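Local coordinates for ABC sugar transporter, periplasmic sugar binding protein (Legionella pneumophila subsp. pneumophila, PDB 3ROT) that probably binds a carbohydrate in the periplasm as the solute-binding component of an ABC sugar importer, at residues K122-T127 with K153-D158; Q205-L208 with D214-Y217. All coordinates share one frame; numbering follows the deposited sequence.

Contact 1. Residues K122-T127 with K153-D158; sequences KALELT and KTILQD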
loop_
_atom_site.group_PDB
_atom_site.type_symbol
_atom_site.label_atom_id
_atom_site.label_comp_id
_atom_site.label_asym_id
_atom_site.label_seq_id
_atom_site.Cartn_x
_atom_site.Cartn_y
_atom_site.Cartn_z
ATOM N N LYS A 122 5.744 -27.283 -0.176
ATOM C CA LYS A 122 4.871 -27.139 0.981
ATOM C C LYS A 122 3.400 -27.093 0.558
ATOM O O LYS A 122 2.538 -27.688 1.206
ATOM C CB LYS A 122 5.246 -25.872 1.764
ATOM C CG LYS A 122 4.331 -25.555 2.936
ATOM C CD LYS A 122 4.185 -26.720 3.897
ATOM C CE LYS A 122 5.536 -27.269 4.312
ATOM N NZ LYS A 122 6.426 -26.194 4.809
ATOM N N ALA A 123 3.119 -26.387 -0.532
ATOM C CA ALA A 123 1.756 -26.278 -1.041
ATOM C C ALA A 123 1.221 -27.652 -1.462
ATOM O O ALA A 123 0.042 -27.944 -1.296
ATOM C CB ALA A 123 1.716 -25.314 -2.228
ATOM N N LEU A 124 2.092 -28.495 -2.010
ATOM C CA LEU A 124 1.665 -29.821 -2.443
ATOM C C LEU A 124 1.418 -30.724 -1.245
ATOM O O LEU A 124 0.630 -31.663 -1.321
ATOM C CB LEU A 124 2.703 -30.446 -3.377
ATOM C CG LEU A 124 2.915 -29.681 -4.685
ATOM C CD1 LEU A 124 3.768 -30.508 -5.622
ATOM C CD2 LEU A 124 1.575 -29.382 -5.337
ATOM N N GLU A 125 2.088 -30.429 -0.138
ATOM C CA GLU A 125 1.916 -31.200 1.088
ATOM C C GLU A 125 0.606 -30.782 1.754
ATOM O O GLU A 125 -0.225 -31.617 2.113
ATOM C CB GLU A 125 3.074 -30.937 2.051
ATOM C CG GLU A 125 2.987 -31.710 3.350
ATOM C CD GLU A 125 3.933 -31.179 4.417
ATOM O OE1 GLU A 125 5.095 -30.864 4.084
ATOM O OE2 GLU A 125 3.515 -31.085 5.595
ATOM N N LEU A 126 0.429 -29.474 1.913
ATOM C CA LEU A 126 -0.759 -28.935 2.552
ATOM C C LEU A 126 -2.007 -28.969 1.677
ATOM O O LEU A 126 -3.121 -28.958 2.193
ATOM C CB LEU A 126 -0.487 -27.500 3.017
ATOM C CG LEU A 126 0.682 -27.362 4.001
ATOM C CD1 LEU A 126 0.815 -25.907 4.435
ATOM C CD2 LEU A 126 0.453 -28.255 5.212
ATOM N N THR A 127 -1.823 -29.013 0.359
ATOM C CA THR A 127 -2.948 -29.050 -0.571
ATOM C C THR A 127 -2.847 -30.278 -1.495
ATOM O O THR A 127 -2.558 -30.154 -2.689
ATOM C CB THR A 127 -3.005 -27.755 -1.422
ATOM O OG1 THR A 127 -3.134 -26.614 -0.553
ATOM C CG2 THR A 127 -4.194 -27.787 -2.371
ATOM N N LYS A 153 7.412 -23.571 -10.327
ATOM C CA LYS A 153 7.032 -24.336 -11.510
ATOM C C LYS A 153 7.726 -25.698 -11.629
ATOM O O LYS A 153 7.112 -26.667 -12.069
ATOM C CB LYS A 153 7.303 -23.503 -12.764
ATOM C CG LYS A 153 6.490 -22.226 -12.815
ATOM C CD LYS A 153 6.875 -21.368 -13.996
ATOM C CE LYS A 153 6.170 -20.025 -13.944
ATOM N NZ LYS A 153 6.638 -19.127 -15.030
ATOM N N THR A 154 8.995 -25.776 -11.241
ATOM C CA THR A 154 9.712 -27.046 -11.317
ATOM C C THR A 154 9.028 -28.089 -10.433
ATOM O O THR A 154 8.853 -29.239 -10.841
ATOM C CB THR A 154 11.197 -26.910 -10.887
ATOM O OG1 THR A 154 11.273 -26.418 -9.544
ATOM C CG2 THR A 154 11.930 -25.959 -11.813
ATOM N N ILE A 155 8.626 -27.692 -9.229
ATOM C CA ILE A 155 7.956 -28.627 -8.338
ATOM C C ILE A 155 6.602 -29.018 -8.925
ATOM O O ILE A 155 6.248 -30.192 -8.949
ATOM C CB ILE A 155 7.744 -28.023 -6.933
ATOM C CG1 ILE A 155 9.095 -27.613 -6.329
ATOM C CG2 ILE A 155 7.009 -29.017 -6.046
ATOM C CD1 ILE A 155 10.167 -28.701 -6.362
ATOM N N LEU A 156 5.860 -28.034 -9.421
ATOM C CA LEU A 156 4.546 -28.292 -9.996
ATOM C C LEU A 156 4.618 -29.173 -11.232
ATOM O O LEU A 156 3.749 -30.017 -11.449
ATOM C CB LEU A 156 3.848 -26.982 -10.353
ATOM C CG LEU A 156 3.504 -26.058 -9.190
ATOM C CD1 LEU A 156 2.767 -24.851 -9.733
ATOM C CD2 LEU A 156 2.659 -26.795 -8.165
ATOM N N GLN A 157 5.644 -28.964 -12.048
ATOM C CA GLN A 157 5.822 -29.756 -13.254
ATOM C C GLN A 157 6.116 -31.208 -12.858
ATOM O O GLN A 157 5.561 -32.141 -13.431
ATOM C CB GLN A 157 6.983 -29.204 -14.079
ATOM C CG GLN A 157 7.080 -29.793 -15.478
ATOM C CD GLN A 157 8.445 -29.568 -16.110
ATOM O OE1 GLN A 157 8.972 -28.451 -16.105
ATOM N NE2 GLN A 157 9.021 -30.632 -16.663
ATOM N N ASP A 158 6.986 -31.379 -11.867
ATOM C CA ASP A 158 7.366 -32.701 -11.382
ATOM C C ASP A 158 6.186 -33.566 -10.981
ATOM O O ASP A 158 6.207 -34.781 -11.166
ATOM C CB ASP A 158 8.291 -32.581 -10.173
ATOM C CG ASP A 158 9.743 -32.782 -10.526
ATOM O OD1 ASP A 158 10.323 -31.914 -11.211
ATOM O OD2 ASP A 158 10.303 -33.821 -10.119
#

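Contact 2. Residues Q205-L208 with D214-Y217; sequences QMLL and DFNY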
loop_
_atom_site.group_PDB
_atom_site.type_symbol
_atom_site.label_atom_id
_atom_site.label_comp_id
_atom_site.label_asym_id
_atom_site.label_seq_id
_atom_site.Cartn_x
_atom_site.Cartn_y
_atom_site.Cartn_z
ATOM N N GLN A 205 -8.370 -9.175 -0.101
ATOM C CA GLN A 205 -9.585 -8.407 0.113
ATOM C C GLN A 205 -10.780 -9.187 -0.428
ATOM O O GLN A 205 -11.856 -9.168 0.165
ATOM C CB GLN A 205 -9.474 -7.043 -0.558
ATOM C CG GLN A 205 -10.594 -6.098 -0.192
ATOM C CD GLN A 205 -10.379 -4.712 -0.758
ATOM O OE1 GLN A 205 -10.169 -4.547 -1.965
ATOM N NE2 GLN A 205 -10.430 -3.706 0.108
HETATM N N MSE A 206 -10.585 -9.888 -1.541
HETATM C CA MSE A 206 -11.659 -10.688 -2.134
HETATM C C MSE A 206 -11.935 -11.935 -1.288
HETATM O O MSE A 206 -13.088 -12.362 -1.152
HETATM C CB MSE A 206 -11.294 -11.105 -3.564
HETATM C CG MSE A 206 -10.942 -9.947 -4.468
HETATM SE SE MSE A 206 -11.027 -10.409 -6.368
HETATM C CE MSE A 206 -9.523 -11.602 -6.446
ATOM N N LEU A 207 -10.876 -12.517 -0.722
ATOM C CA LEU A 207 -11.011 -13.702 0.124
ATOM C C LEU A 207 -11.782 -13.366 1.400
ATOM O O LEU A 207 -12.421 -14.233 1.995
ATOM C CB LEU A 207 -9.634 -14.254 0.506
ATOM C CG LEU A 207 -8.718 -14.736 -0.621
ATOM C CD1 LEU A 207 -7.335 -15.013 -0.027
ATOM C CD2 LEU A 207 -9.298 -15.988 -1.297
ATOM N N LEU A 208 -11.707 -12.105 1.816
ATOM C CA LEU A 208 -12.393 -11.644 3.024
ATOM C C LEU A 208 -13.855 -11.254 2.752
ATOM O O LEU A 208 -14.692 -11.289 3.655
ATOM C CB LEU A 208 -11.638 -10.450 3.635
ATOM C CG LEU A 208 -10.297 -10.702 4.341
ATOM C CD1 LEU A 208 -9.587 -9.371 4.605
ATOM C CD2 LEU A 208 -10.540 -11.439 5.651
ATOM N N ASP A 214 -17.525 -11.302 -5.946
ATOM C CA ASP A 214 -17.900 -12.427 -6.808
ATOM C C ASP A 214 -16.689 -13.334 -6.982
ATOM O O ASP A 214 -16.257 -13.623 -8.098
ATOM C CB ASP A 214 -18.375 -11.945 -8.185
ATOM C CG ASP A 214 -19.710 -11.232 -8.123
ATOM O OD1 ASP A 214 -20.695 -11.847 -7.649
ATOM O OD2 ASP A 214 -19.772 -10.057 -8.548
ATOM N N PHE A 215 -16.134 -13.760 -5.856
ATOM C CA PHE A 215 -14.973 -14.629 -5.854
ATOM C C PHE A 215 -15.169 -15.640 -4.730
ATOM O O PHE A 215 -14.541 -15.541 -3.679
ATOM C CB PHE A 215 -13.709 -13.808 -5.604
ATOM C CG PHE A 215 -12.447 -14.512 -5.997
ATOM C CD1 PHE A 215 -12.066 -14.583 -7.330
ATOM C CD2 PHE A 215 -11.645 -15.118 -5.036
ATOM C CE1 PHE A 215 -10.902 -15.250 -7.705
ATOM C CE2 PHE A 215 -10.482 -15.787 -5.400
ATOM C CZ PHE A 215 -10.112 -15.851 -6.742
ATOM N N ASN A 216 -16.049 -16.608 -4.960
ATOM C CA ASN A 216 -16.348 -17.631 -3.962
ATOM C C ASN A 216 -15.592 -18.942 -4.193
ATOM O O ASN A 216 -15.906 -19.972 -3.592
ATOM C CB ASN A 216 -17.859 -17.893 -3.937
ATOM C CG ASN A 216 -18.651 -16.687 -3.448
ATOM O OD1 ASN A 216 -18.493 -16.239 -2.308
ATOM N ND2 ASN A 216 -19.501 -16.155 -4.310
ATOM N N TYR A 217 -14.579 -18.888 -5.051
ATOM C CA TYR A 217 -13.777 -20.065 -5.381
ATOM C C TYR A 217 -13.047 -20.692 -4.193
ATOM O O TYR A 217 -12.835 -21.905 -4.152
ATOM C CB TYR A 217 -12.775 -19.689 -6.464
ATOM C CG TYR A 217 -13.443 -19.127 -7.692
ATOM C CD1 TYR A 217 -14.074 -19.967 -8.610
ATOM C CD2 TYR A 217 -13.477 -17.751 -7.924
ATOM C CE1 TYR A 217 -14.719 -19.455 -9.724
ATOM C CE2 TYR A 217 -14.125 -17.227 -9.037
ATOM C CZ TYR A 217 -14.743 -18.086 -9.933
ATOM O OH TYR A 217 -15.385 -17.584 -11.045
#

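Contact 1. Residues K122-T127 with K153-D158
No flat group meets another between Leu-124 and the pair Ile-155 and Leu-156; on the side of the sheet, Ala-123 and Leu-156 touch Phe-193 of strand 191-194, and Leu-156 also touches Phe-163 of strand 162-167. The contact itself is made by methyl groups of branched aliphatic side chains. Leu-124 is the single contributor of note from 122-127, and its two methyls divide the work. Its CD1 meets the CG2 branch of Ile-155 at 3.6 Å, while its CD2 meets CD2 of Leu-156 at 4.0 Å, a forked tip straddling two consecutive residues of the facing helix. In Ile-155, CG2 stands anti to the backbone N and CG1 lies beside that N (chi1 -58°); the CG2 methyl therefore does the touching and the longer branch heads away. Leu-156 arrives differently, from a CB that does not point straight at the partner, its CD2 methyl closing the distance.

The backbones keep well apart, 8.2 Å between CA of Leu-124 and CA of Leu-156. With no hydrogen bond across and 113 Å² buried in total, the contact probably rests on dispersion and the exclusion of water. Ala-130 and Lys-159, in nearby loops, also touch Leu-124. The helical bond from Thr-127 N to Ala-123 O, 2.7 Å, closes the last turn before the chain leaves helical geometry. Such apolar contact between neighbouring helices on one face of a parallel sheet is characteristic of the Rossmann-like alpha/beta domains of periplasmic binding proteins; here it joins the C-terminal ends of helices 112-126 and 143-158.

Contact 2. Residues Q205-L208 with D214-Y217
A selenium-bound methyl sits almost exactly over the centre of the phenyl ring: CE of Met-206, modelled as selenomethionine, a substitute for methionine, lies 4.0 Å from the centroid of the Phe-215 ring and 9° off its normal. That geometry defines a CH-pi contact. The SE atom of Met-206 stands farther out, 4.8 Å from the same Phe-215 centroid and 29° off the normal, and adds an oblique Met-aromatic component. The bend at chi3 (-69°) turns the methyl over the ring and leaves selenium towards one side.

Both faces of the Phe-215 ring are occupied. Opposite Met-206, CD2 of Tyr-217 lies 3.5 Å above the ring plane, displaced towards the rim, and the Tyr-217 ring presents its edge to Phe-215. Near the ring plane, CE2 of Phe-215 meets CD2 of Leu-207 at 4.3 Å, a looser touch made by the end of a leucine whose CB points away. Closer to the backbones, CB of Met-206 and CB of Phe-215 approach to 4.2 Å. Helix 172-185 adds further neighbours: Phe-183 meets Phe-215 edge-to-face, and Val-179 touches both Met-206 and Phe-215.

The chain reaches Phe-215 through a Schellman motif, Asp-214 ending helix 210-213 with positive phi. Next to Met-206, Gln-205 hydrogen-bonds to Thr-19 and Pro-16 of the second subunit. Between the segments there is no hydrogen bond, yet 167 Å² is buried; cohesion probably rests on dispersion, with large, polarisable selenium where natural methionine carries sulfur, on burial of apolar surface and on a weak CH-pi term.

From the N terminus, contact 1 comes first: the 25 residues between its segments hold strand 132-137 and the first ten residues of helix 143-158, and the contact closes this interval by bringing two helix ends together. The chain then passes through strands 162-167 and 191-194 before contact 2 closes a much shorter interval of five residues, mostly helix 210-213, just ahead of strand 220-224. Contacts 1 and 2 are in series, neither nesting nor crossing; their centres are 23 Å apart and their nearest atoms about 11 Å apart. Both belong to the domain of the five-stranded parallel sheet: contact 1 joins two sheet-flanking helices, whereas contact 2 ties helix 197-208 to the loop entering strand 220-224.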